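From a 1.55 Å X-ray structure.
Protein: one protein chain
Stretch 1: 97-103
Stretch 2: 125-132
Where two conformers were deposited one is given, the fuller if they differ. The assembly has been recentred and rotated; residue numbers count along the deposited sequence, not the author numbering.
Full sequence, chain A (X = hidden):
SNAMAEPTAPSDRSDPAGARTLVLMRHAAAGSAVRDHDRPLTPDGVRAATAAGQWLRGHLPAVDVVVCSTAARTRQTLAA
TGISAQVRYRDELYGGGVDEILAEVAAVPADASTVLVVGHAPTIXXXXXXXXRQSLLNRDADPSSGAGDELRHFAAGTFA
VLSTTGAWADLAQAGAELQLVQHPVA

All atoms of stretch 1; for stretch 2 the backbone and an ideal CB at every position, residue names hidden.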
# COMPACT_ATOMS: atom_id res chain seq x y z
N GLY A 97 -11.49 5.29 4.05
CA GLY A 97 -11.49 3.91 4.60
C GLY A 97 -11.09 2.87 3.55
O GLY A 97 -10.71 3.18 2.42
N VAL A 98 -11.19 1.64 3.95
CA VAL A 98 -10.89 0.52 3.08
C VAL A 98 -11.63 0.62 1.77
O VAL A 98 -11.07 0.41 0.67
CB VAL A 98 -11.15 -0.85 3.77
CG1 VAL A 98 -10.99 -2.00 2.81
CG2 VAL A 98 -10.29 -1.03 5.01
N ASP A 99 -12.93 0.89 1.80
CA ASP A 99 -13.69 0.89 0.55
C ASP A 99 -13.22 2.00 -0.39
O ASP A 99 -13.18 1.79 -1.61
CB ASP A 99 -15.21 1.02 0.80
CG ASP A 99 -15.75 -0.08 1.73
OD1 ASP A 99 -15.39 -1.24 1.57
OD2 ASP A 99 -16.50 0.26 2.70
N GLU A 100 -12.83 3.17 0.13
CA GLU A 100 -12.33 4.26 -0.67
C GLU A 100 -10.98 3.95 -1.30
O GLU A 100 -10.74 4.22 -2.49
CB GLU A 100 -12.21 5.55 0.13
CG GLU A 100 -13.53 6.17 0.52
CD GLU A 100 -14.27 5.43 1.61
OE1 GLU A 100 -13.72 4.77 2.53
OE2 GLU A 100 -15.53 5.50 1.57
N ILE A 101 -10.12 3.30 -0.54
CA ILE A 101 -8.80 2.93 -1.06
C ILE A 101 -9.00 1.88 -2.15
O ILE A 101 -8.41 1.98 -3.23
CB ILE A 101 -7.86 2.43 0.05
CG1 ILE A 101 -7.21 3.65 0.78
CG2 ILE A 101 -6.78 1.58 -0.53
CD1 ILE A 101 -8.08 4.83 1.21
N LEU A 102 -9.87 0.91 -1.93
CA LEU A 102 -10.08 -0.11 -2.93
C LEU A 102 -10.76 0.44 -4.18
O LEU A 102 -10.43 0.01 -5.29
CB LEU A 102 -10.81 -1.31 -2.38
CG LEU A 102 -10.05 -2.11 -1.31
CD1 LEU A 102 -10.91 -3.25 -0.82
CD2 LEU A 102 -8.73 -2.67 -1.82
N ALA A 103 -11.70 1.38 -4.05
CA ALA A 103 -12.29 2.01 -5.21
C ALA A 103 -11.26 2.72 -6.05
O ALA A 103 -11.37 2.72 -7.28
CB ALA A 103 -13.39 2.97 -4.79
N UNK A 125 -3.24 -0.70 6.83
CA UNK A 125 -3.21 -2.10 7.32
C UNK A 125 -4.58 -2.78 7.33
O UNK A 125 -4.66 -3.98 7.06
CB UNK A 125 -2.63 -2.14 8.74
N UNK A 126 -5.64 -2.04 7.56
CA UNK A 126 -6.99 -2.62 7.52
C UNK A 126 -7.30 -3.13 6.13
O UNK A 126 -8.01 -4.15 5.98
CB UNK A 126 -8.04 -1.59 7.95
N UNK A 127 -6.88 -2.41 5.11
CA UNK A 127 -7.09 -2.79 3.75
C UNK A 127 -6.38 -4.12 3.45
O UNK A 127 -6.93 -5.01 2.85
CB UNK A 127 -6.60 -1.68 2.81
N UNK A 128 -5.13 -4.19 3.85
CA UNK A 128 -4.38 -5.42 3.67
C UNK A 128 -5.08 -6.60 4.33
O UNK A 128 -5.18 -7.66 3.77
CB UNK A 128 -2.97 -5.26 4.23
N UNK A 129 -5.54 -6.39 5.55
CA UNK A 129 -6.15 -7.45 6.30
C UNK A 129 -7.44 -7.93 5.63
O UNK A 129 -7.66 -9.13 5.49
CB UNK A 129 -6.43 -6.99 7.73
N UNK A 130 -8.26 -7.00 5.16
CA UNK A 130 -9.48 -7.39 4.48
C UNK A 130 -9.23 -8.16 3.20
O UNK A 130 -9.93 -9.13 2.89
CB UNK A 130 -10.32 -6.15 4.17
N UNK A 131 -8.20 -7.75 2.47
CA UNK A 131 -7.86 -8.46 1.24
C UNK A 131 -7.39 -9.88 1.52
O UNK A 131 -7.77 -10.85 0.82
CB UNK A 131 -6.78 -7.70 0.47
N UNK A 132 -6.58 -10.02 2.58
CA UNK A 132 -6.10 -11.37 2.98
C UNK A 132 -7.26 -12.26 3.35
O UNK A 132 -7.33 -13.43 2.95
CB UNK A 132 -5.13 -11.28 4.16

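Stretch 1 caps and opens a helix whose Val98, Ile101 and Leu102 turn toward stretch 2. The two helices cross steeply, at 78°, with the backbones nearest where the CA of Val98 lies 5.1 Å from the CA of position 127. The central surface made by Val98, Ile101 and Leu102 is aliphatic, so there the visible atoms favour side chains that pack over ones that pair charges.

Position 125 is helical, with phi near -64°, and its ideal CB finds nothing of stretch 1 within 5.5 Å. Many residues would fit; such a phi also admits proline, and the residue is Pro125, which makes no contact here.

At position 126 the CA-to-CB bond points toward stretch 1, and the ideal CB already lies 3.7 Å from Val98 CG2. A small apolar group is enough to make the contact. Ala126 provides it, its CB packing 3.7 Å from Val98 CG2.

Position 127 lies where the backbones come closest. Its CB points sideways, yet the ideal CB is 4.3 Å from Val98 CG2, 4.7 Å from Ile101 CG2 and 5.2 Å from Leu102 CD2. A short or beta-branched side chain, such as alanine, serine, valine or threonine, would suit this site beside three aliphatic residues. Thr127 has chi1 in the m well. Its CG2 packs 3.7 Å from Leu102 CD2, both its CG2 and its OG1 lie 4.1 Å from Ile101 CG2, and its OG1 is 3.6 Å from Val98 CG2. That carbon cannot satisfy the hydroxyl, which is hydrogen-bonded just outside the stretch.

At position 128 a CB would point away, and stretch 1 sets no demand. The residue is Gly128, held in ordinary helical angles. Position 129 is likewise beyond reach, leaving the choice free even for a large ring; Trp129 has chi1 in the t well and does not touch stretch 1.

Position 130 again points toward stretch 1, its ideal CB 4.4 Å from Val98 CG1. A side chain with a methylene stem could lie along the valine; lysine or arginine could also suit, with the Asp99 carboxylate within range of a long chain. Glu130 does not use that charge: its OE1 is 5.1 Å from Asp99 OD1, and it touches only Val98, with OE1 3.5 Å from Val98 CG1.

Position 131 has a sideways CB with no neighbour from stretch 1 within 5.5 Å, so only a longer side chain can join in. Leucine, methionine or isoleucine would be reasonable partners for Leu102. Leu131 bridges the gap, its CD2 meeting Leu102 CD2 at 3.9 Å.

Position 132 is out of reach, and stretch 1 does not constrain it; Val132 takes the t rotamer there.

Stretch 2 125-132: PATGWELV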
# COMPACT_ATOMS: atom_id res chain seq x y z
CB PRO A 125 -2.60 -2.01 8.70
CG PRO A 125 -2.62 -0.58 9.04
CD PRO A 125 -2.69 0.24 7.81
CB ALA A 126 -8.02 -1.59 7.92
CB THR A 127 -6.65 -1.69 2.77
OG1 THR A 127 -7.38 -0.45 3.02
CG2 THR A 127 -6.87 -2.08 1.36
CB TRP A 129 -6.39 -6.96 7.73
CG TRP A 129 -6.81 -8.02 8.61
CD1 TRP A 129 -6.02 -8.92 9.26
CD2 TRP A 129 -8.16 -8.35 8.95
NE1 TRP A 129 -6.80 -9.77 10.01
CE2 TRP A 129 -8.12 -9.44 9.83
CE3 TRP A 129 -9.42 -7.81 8.59
CZ2 TRP A 129 -9.27 -10.01 10.37
CZ3 TRP A 129 -10.56 -8.38 9.13
CH2 TRP A 129 -10.48 -9.47 10.01
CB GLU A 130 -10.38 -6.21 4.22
CG GLU A 130 -10.99 -5.67 5.48
CD GLU A 130 -12.30 -4.94 5.27
OE1 GLU A 130 -12.76 -4.76 4.14
OE2 GLU A 130 -12.90 -4.62 6.33
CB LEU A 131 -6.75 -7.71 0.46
CG LEU A 131 -7.21 -6.39 -0.19
CD1 LEU A 131 -6.01 -5.67 -0.77
CD2 LEU A 131 -8.31 -6.54 -1.22
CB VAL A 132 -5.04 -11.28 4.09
CG1 VAL A 132 -4.82 -12.62 4.79
CG2 VAL A 132 -3.78 -10.68 3.52
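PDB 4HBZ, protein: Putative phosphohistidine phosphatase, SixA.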